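Local atomic coordinates of protein angel homolog 2 (Homo sapiens, PDB entry 6RW0), a protein that removes 2',3'-cyclic phosphates as a phosphatase of the CCR4 family and probably binds the 3' untranslated regions of mRNA. Residues G235-V240 with V363-Y368; L395-E400 with D417-L422. All coordinates share one frame; numbering follows the deposited sequence.

Contact 1 (G235-V240 with V363-Y368)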
loop_
_atom_site.group_PDB
_atom_site.type_symbol
_atom_site.label_atom_id
_atom_site.label_comp_id
_atom_site.label_asym_id
_atom_site.label_seq_id
_atom_site.Cartn_x
_atom_site.Cartn_y
_atom_site.Cartn_z
ATOM N N GLY A 235 -0.874 -0.584 1.096
ATOM C CA GLY A 235 0.307 -0.116 0.399
ATOM C C GLY A 235 0.194 1.312 -0.079
ATOM O O GLY A 235 -0.777 2.026 0.176
ATOM N N ASP A 236 1.242 1.704 -0.802
ATOM C CA ASP A 236 1.335 2.976 -1.509
ATOM C C ASP A 236 1.045 2.655 -2.967
ATOM O O ASP A 236 1.863 2.037 -3.661
ATOM C CB ASP A 236 2.716 3.582 -1.301
ATOM C CG ASP A 236 2.887 4.908 -2.011
ATOM O OD1 ASP A 236 2.097 5.213 -2.926
ATOM O OD2 ASP A 236 3.842 5.651 -1.671
ATOM N N PHE A 237 -0.151 3.028 -3.415
ATOM C CA PHE A 237 -0.628 2.729 -4.763
ATOM C C PHE A 237 -0.344 3.855 -5.743
ATOM O O PHE A 237 -0.623 3.707 -6.937
ATOM C CB PHE A 237 -2.129 2.369 -4.737
ATOM C CG PHE A 237 -2.408 1.051 -4.052
ATOM C CD1 PHE A 237 -2.371 0.948 -2.669
ATOM C CD2 PHE A 237 -2.667 -0.088 -4.797
ATOM C CE1 PHE A 237 -2.581 -0.255 -2.042
ATOM C CE2 PHE A 237 -2.896 -1.298 -4.168
ATOM C CZ PHE A 237 -2.846 -1.383 -2.792
ATOM N N ASN A 238 0.219 4.967 -5.267
ATOM C CA ASN A 238 0.533 6.118 -6.115
ATOM C C ASN A 238 -0.660 6.489 -6.987
ATOM O O ASN A 238 -0.521 6.887 -8.144
ATOM C CB ASN A 238 1.802 5.878 -6.920
ATOM C CG ASN A 238 3.048 6.289 -6.157
ATOM O OD1 ASN A 238 3.108 7.376 -5.583
ATOM N ND2 ASN A 238 4.037 5.420 -6.126
ATOM N N SER A 239 -1.850 6.373 -6.404
ATOM C CA SER A 239 -3.095 6.652 -7.095
ATOM C C SER A 239 -4.035 7.253 -6.071
ATOM O O SER A 239 -4.005 6.858 -4.900
ATOM C CB SER A 239 -3.730 5.368 -7.626
ATOM O OG SER A 239 -2.863 4.703 -8.534
ATOM N N VAL A 240 -4.869 8.189 -6.517
ATOM C CA VAL A 240 -5.680 8.980 -5.596
ATOM C C VAL A 240 -7.127 8.507 -5.505
ATOM O O VAL A 240 -7.609 7.765 -6.374
ATOM C CB VAL A 240 -5.622 10.479 -5.942
ATOM C CG1 VAL A 240 -4.172 10.963 -6.026
ATOM C CG2 VAL A 240 -6.369 10.756 -7.223
ATOM N N VAL A 363 -2.343 8.668 -1.306
ATOM C CA VAL A 363 -1.888 7.591 -2.181
ATOM C C VAL A 363 -1.741 6.275 -1.428
ATOM O O VAL A 363 -1.447 5.246 -2.041
ATOM C CB VAL A 363 -0.561 7.930 -2.897
ATOM C CG1 VAL A 363 -0.791 9.039 -3.890
ATOM C CG2 VAL A 363 0.540 8.261 -1.887
ATOM N N ASP A 364 -1.895 6.302 -0.109
ATOM C CA ASP A 364 -1.754 5.118 0.734
ATOM C C ASP A 364 -3.126 4.641 1.182
ATOM O O ASP A 364 -4.010 5.456 1.456
ATOM C CB ASP A 364 -0.932 5.443 1.979
ATOM C CG ASP A 364 0.438 5.981 1.646
ATOM O OD1 ASP A 364 1.318 5.170 1.292
ATOM O OD2 ASP A 364 0.640 7.221 1.700
ATOM N N TYR A 365 -3.294 3.316 1.264
ATOM C CA TYR A 365 -4.580 2.716 1.588
ATOM C C TYR A 365 -4.411 1.471 2.443
ATOM O O TYR A 365 -3.399 0.770 2.373
ATOM C CB TYR A 365 -5.318 2.284 0.302
ATOM C CG TYR A 365 -5.532 3.424 -0.656
ATOM C CD1 TYR A 365 -6.659 4.214 -0.559
ATOM C CD2 TYR A 365 -4.591 3.745 -1.627
ATOM C CE1 TYR A 365 -6.867 5.282 -1.405
ATOM C CE2 TYR A 365 -4.791 4.820 -2.479
ATOM C CZ TYR A 365 -5.923 5.588 -2.354
ATOM O OH TYR A 365 -6.110 6.652 -3.188
ATOM N N ILE A 366 -5.457 1.171 3.216
ATOM C CA ILE A 366 -5.694 -0.167 3.748
ATOM C C ILE A 366 -7.041 -0.607 3.191
ATOM O O ILE A 366 -8.080 -0.020 3.528
ATOM C CB ILE A 366 -5.691 -0.217 5.281
ATOM C CG1 ILE A 366 -4.349 0.233 5.866
ATOM C CG2 ILE A 366 -5.974 -1.656 5.726
ATOM C CD1 ILE A 366 -4.326 0.406 7.386
ATOM N N PHE A 367 -7.032 -1.617 2.327
ATOM C CA PHE A 367 -8.239 -2.235 1.807
ATOM C C PHE A 367 -8.458 -3.552 2.540
ATOM O O PHE A 367 -7.503 -4.199 2.979
ATOM C CB PHE A 367 -8.090 -2.513 0.317
ATOM C CG PHE A 367 -7.952 -1.282 -0.536
ATOM C CD1 PHE A 367 -9.049 -0.491 -0.808
ATOM C CD2 PHE A 367 -6.730 -0.953 -1.119
ATOM C CE1 PHE A 367 -8.930 0.621 -1.631
ATOM C CE2 PHE A 367 -6.609 0.149 -1.952
ATOM C CZ PHE A 367 -7.703 0.944 -2.188
ATOM N N TYR A 368 -9.723 -3.936 2.703
ATOM C CA TYR A 368 -10.025 -5.162 3.432
ATOM C C TYR A 368 -11.292 -5.814 2.895
ATOM O O TYR A 368 -12.184 -5.144 2.374
ATOM C CB TYR A 368 -10.167 -4.889 4.938
ATOM C CG TYR A 368 -11.341 -4.001 5.314
ATOM C CD1 TYR A 368 -12.513 -4.542 5.822
ATOM C CD2 TYR A 368 -11.275 -2.616 5.166
ATOM C CE1 TYR A 368 -13.592 -3.737 6.170
ATOM C CE2 TYR A 368 -12.346 -1.806 5.508
ATOM C CZ TYR A 368 -13.504 -2.371 6.006
ATOM O OH TYR A 368 -14.582 -1.581 6.349
#
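Gly235 and Asp236 pair antiparallel with Tyr365 and Asp364 inside a sheet of the endonuclease/exonuclease/phosphatase (DNase I-like) fold. Backbone bonds come first. Gly235 and Tyr365 exchange two hydrogen bonds. Past the strand end, Phe237 N donates to Val363 O at 2.9 Å. Gly235 has backbone angles at which a CB would strike the preceding carbonyl oxygen.

The aromatic cluster is Phe237, Tyr365 and Phe367. Phe367 turns its edge to one face of Phe237 in a T-shaped pair, planes at 86°. Its CE2 sits off-centre over that face, 4.0 Å from Phe237 CE1. Tyr365 CD2 meets Phe237 CD1 obliquely at 3.7 Å.

Tyr365 also carries a polar bond. Its OH donates to Ser239 O at 2.7 Å, and this oxygen lies in the plane of the tyrosine ring. A phenylalanine in its place would probably leave Ser239 O without this donor and the turn less firmly tied to the strand.

Val363 packs CG1 against Asn238 CA and Ser239 N. Its CG2 lies beside Asp236 OD1 at 3.6 Å.

The carboxylates form the last group. Two like charges come near each other, Asp236 OD2 and Asp364 OD1, 3.9 Å apart, with planes at 64°. Asp364 OD1 is closer to Asp236 CB, at 3.3 Å. Asn58 and Thr353 respectively bind the OD2 atoms of Asp236 and Asp364. Asp236 OD1 closes an Asx turn by accepting from Asn238 N at 3.0 Å.

Contact 2 (L395-E400 with D417-L422)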
loop_
_atom_site.group_PDB
_atom_site.type_symbol
_atom_site.label_atom_id
_atom_site.label_comp_id
_atom_site.label_asym_id
_atom_site.label_seq_id
_atom_site.Cartn_x
_atom_site.Cartn_y
_atom_site.Cartn_z
ATOM N N LEU A 395 -7.318 5.232 12.736
ATOM C CA LEU A 395 -6.603 6.397 13.257
ATOM C C LEU A 395 -6.767 7.535 12.259
ATOM O O LEU A 395 -6.236 7.474 11.146
ATOM C CB LEU A 395 -5.125 6.086 13.456
ATOM C CG LEU A 395 -4.313 7.215 14.105
ATOM C CD1 LEU A 395 -4.764 7.362 15.542
ATOM C CD2 LEU A 395 -2.829 6.959 14.015
ATOM N N SER A 396 -7.462 8.592 12.661
ATOM C CA SER A 396 -7.863 9.608 11.696
ATOM C C SER A 396 -6.653 10.276 11.042
ATOM O O SER A 396 -5.587 10.431 11.647
ATOM C CB SER A 396 -8.765 10.641 12.363
ATOM O OG SER A 396 -8.087 11.352 13.377
ATOM N N LEU A 397 -6.826 10.698 9.789
ATOM C CA LEU A 397 -5.783 11.317 8.945
ATOM C C LEU A 397 -5.870 12.843 9.113
ATOM O O LEU A 397 -6.554 13.302 9.999
ATOM C CB LEU A 397 -6.010 10.793 7.515
ATOM C CG LEU A 397 -5.397 9.427 7.237
ATOM C CD1 LEU A 397 -5.878 8.919 5.892
ATOM C CD2 LEU A 397 -3.887 9.486 7.267
ATOM N N LEU A 398 -5.107 13.585 8.341
ATOM C CA LEU A 398 -5.024 15.047 8.421
ATOM C C LEU A 398 -5.232 15.649 7.042
ATOM O O LEU A 398 -5.260 14.941 6.076
ATOM C CB LEU A 398 -3.643 15.412 8.960
ATOM C CG LEU A 398 -3.294 14.850 10.328
ATOM C CD1 LEU A 398 -1.857 15.159 10.655
ATOM C CD2 LEU A 398 -4.213 15.407 11.396
ATOM N N THR A 399 -5.450 16.944 7.010
ATOM C CA THR A 399 -5.581 17.704 5.759
ATOM C C THR A 399 -4.217 18.245 5.334
ATOM O O THR A 399 -3.291 18.245 6.113
ATOM C CB THR A 399 -6.578 18.856 5.897
ATOM O OG1 THR A 399 -5.970 19.806 6.758
ATOM C CG2 THR A 399 -7.920 18.427 6.437
ATOM N N GLU A 400 -4.144 18.724 4.098
ATOM C CA GLU A 400 -2.946 19.364 3.533
ATOM C C GLU A 400 -2.628 20.593 4.391
ATOM O O GLU A 400 -1.494 20.797 4.704
ATOM C CB GLU A 400 -3.226 19.756 2.081
ATOM C CG GLU A 400 -2.115 20.557 1.443
ATOM C CD GLU A 400 -2.360 20.882 -0.019
ATOM O OE1 GLU A 400 -3.407 20.512 -0.510
ATOM O OE2 GLU A 400 -1.503 21.509 -0.613
ATOM N N ASP A 417 7.786 11.361 4.785
ATOM C CA ASP A 417 6.915 12.211 3.975
ATOM C C ASP A 417 5.520 11.617 3.810
ATOM O O ASP A 417 4.674 12.234 3.153
ATOM C CB ASP A 417 7.540 12.632 2.632
ATOM C CG ASP A 417 7.880 11.481 1.723
ATOM O OD1 ASP A 417 7.900 10.327 2.177
ATOM O OD2 ASP A 417 8.143 11.757 0.528
ATOM N N HIS A 418 5.253 10.465 4.417
ATOM C CA HIS A 418 3.910 9.922 4.509
ATOM C C HIS A 418 3.482 9.832 5.965
ATOM O O HIS A 418 4.308 9.834 6.885
ATOM C CB HIS A 418 3.815 8.501 3.930
ATOM C CG HIS A 418 4.104 8.423 2.472
ATOM N ND1 HIS A 418 3.169 8.018 1.543
ATOM C CD2 HIS A 418 5.225 8.715 1.773
ATOM C CE1 HIS A 418 3.704 8.059 0.338
ATOM N NE2 HIS A 418 4.953 8.484 0.449
ATOM N N LEU A 419 2.137 9.746 6.176
ATOM C CA LEU A 419 1.604 9.415 7.483
ATOM C C LEU A 419 1.303 7.925 7.574
ATOM O O LEU A 419 0.914 7.304 6.577
ATOM C CB LEU A 419 0.281 10.145 7.703
ATOM C CG LEU A 419 0.356 11.666 7.750
ATOM C CD1 LEU A 419 -1.051 12.264 7.820
ATOM C CD2 LEU A 419 1.168 12.128 8.927
ATOM N N PRO A 420 1.450 7.317 8.753
ATOM C CA PRO A 420 1.030 5.918 8.908
ATOM C C PRO A 420 -0.484 5.801 8.983
ATOM O O PRO A 420 -1.157 6.622 9.610
ATOM C CB PRO A 420 1.687 5.489 10.225
ATOM C CG PRO A 420 1.824 6.767 11.002
ATOM C CD PRO A 420 2.077 7.852 9.981
ATOM N N LEU A 421 -1.014 4.763 8.347
ATOM C CA LEU A 421 -2.424 4.401 8.414
ATOM C C LEU A 421 -2.557 3.275 9.424
ATOM O O LEU A 421 -1.664 2.426 9.534
ATOM C CB LEU A 421 -2.897 3.923 7.041
ATOM C CG LEU A 421 -3.212 5.008 6.005
ATOM C CD1 LEU A 421 -2.013 5.862 5.636
ATOM C CD2 LEU A 421 -3.815 4.378 4.734
ATOM N N LEU A 422 -3.654 3.261 10.176
ATOM C CA LEU A 422 -3.815 2.256 11.217
ATOM C C LEU A 422 -5.283 1.918 11.365
ATOM O O LEU A 422 -6.126 2.818 11.448
ATOM C CB LEU A 422 -3.239 2.772 12.538
ATOM C CG LEU A 422 -3.263 1.844 13.751
ATOM C CD1 LEU A 422 -2.386 0.609 13.591
ATOM C CD2 LEU A 422 -2.837 2.646 15.000
#
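Leu397 and Leu398 converge on Leu419 where a loop runs beside the approach to strand 421-428. This strand lies next to strand 390-395 in one of the mixed sheets of the DNase I-like fold. Residues 395-398 and 419-422 run in nearly opposite directions, at 155° to each other.

The first shell is all leucine. CD1 of Leu419 touches both partners: Leu397 CD2 at 4.0 Å and Leu398 CD1 at 4.1 Å. The side chains of Leu397 and Leu419 pass alongside each other, pointing opposite ways. That of Leu398 lies roughly perpendicular to Leu419. In Leu419, CG is anti to the carbonyl carbon (chi1 -64°) and CD1 is anti to CA (chi2 174°). This extended shape carries CD1 out to the two loop leucines. Leu397 CD2 also reaches Leu421 CD1, more loosely, at 4.4 Å. At the sheet end, Leu395 and Leu422 meet through their CB atoms, 3.9 Å apart. Beside this pair is the one direct backbone hydrogen bond between the segments, from Leu395 N to Leu422 O at 3.0 Å.

The next shell holds these chains in place. At the far end of the loop, Thr399 is the N-cap of helix 400-405. Phe96 of helix 82-96 packs on both Leu395 and Leu422. Arg18 binds the carbonyl oxygens of Leu395, Ser396 and Pro420, so it ties the two segments together from outside. Tyr340 makes a second such tie, its OH hydrogen-bonded to both Leu395 O and Leu422 N.

How the contacts relate
Contact 1 and contact 2 lie in different sheets of the fold, with centres about 12 Å apart. They meet at His418 and Leu421. His418 ND1 lies 2.7 Å from Asp364 OD2, a probable hydrogen bond. His418 CE1 packs against Asp236 OD2 at 3.1 Å. Leu421 CD2 lies 3.6 Å from Tyr365 CA, so the strand of contact 2 rests on that of contact 1. The side chain of Asp236 is about 5 Å from the bound magnesium ion. The side chain of Leu419 is about 13 Å from the magnesium ion. The leucine cluster of contact 2 is therefore set back from the metal site, while His418 packs on Asp236 beside it.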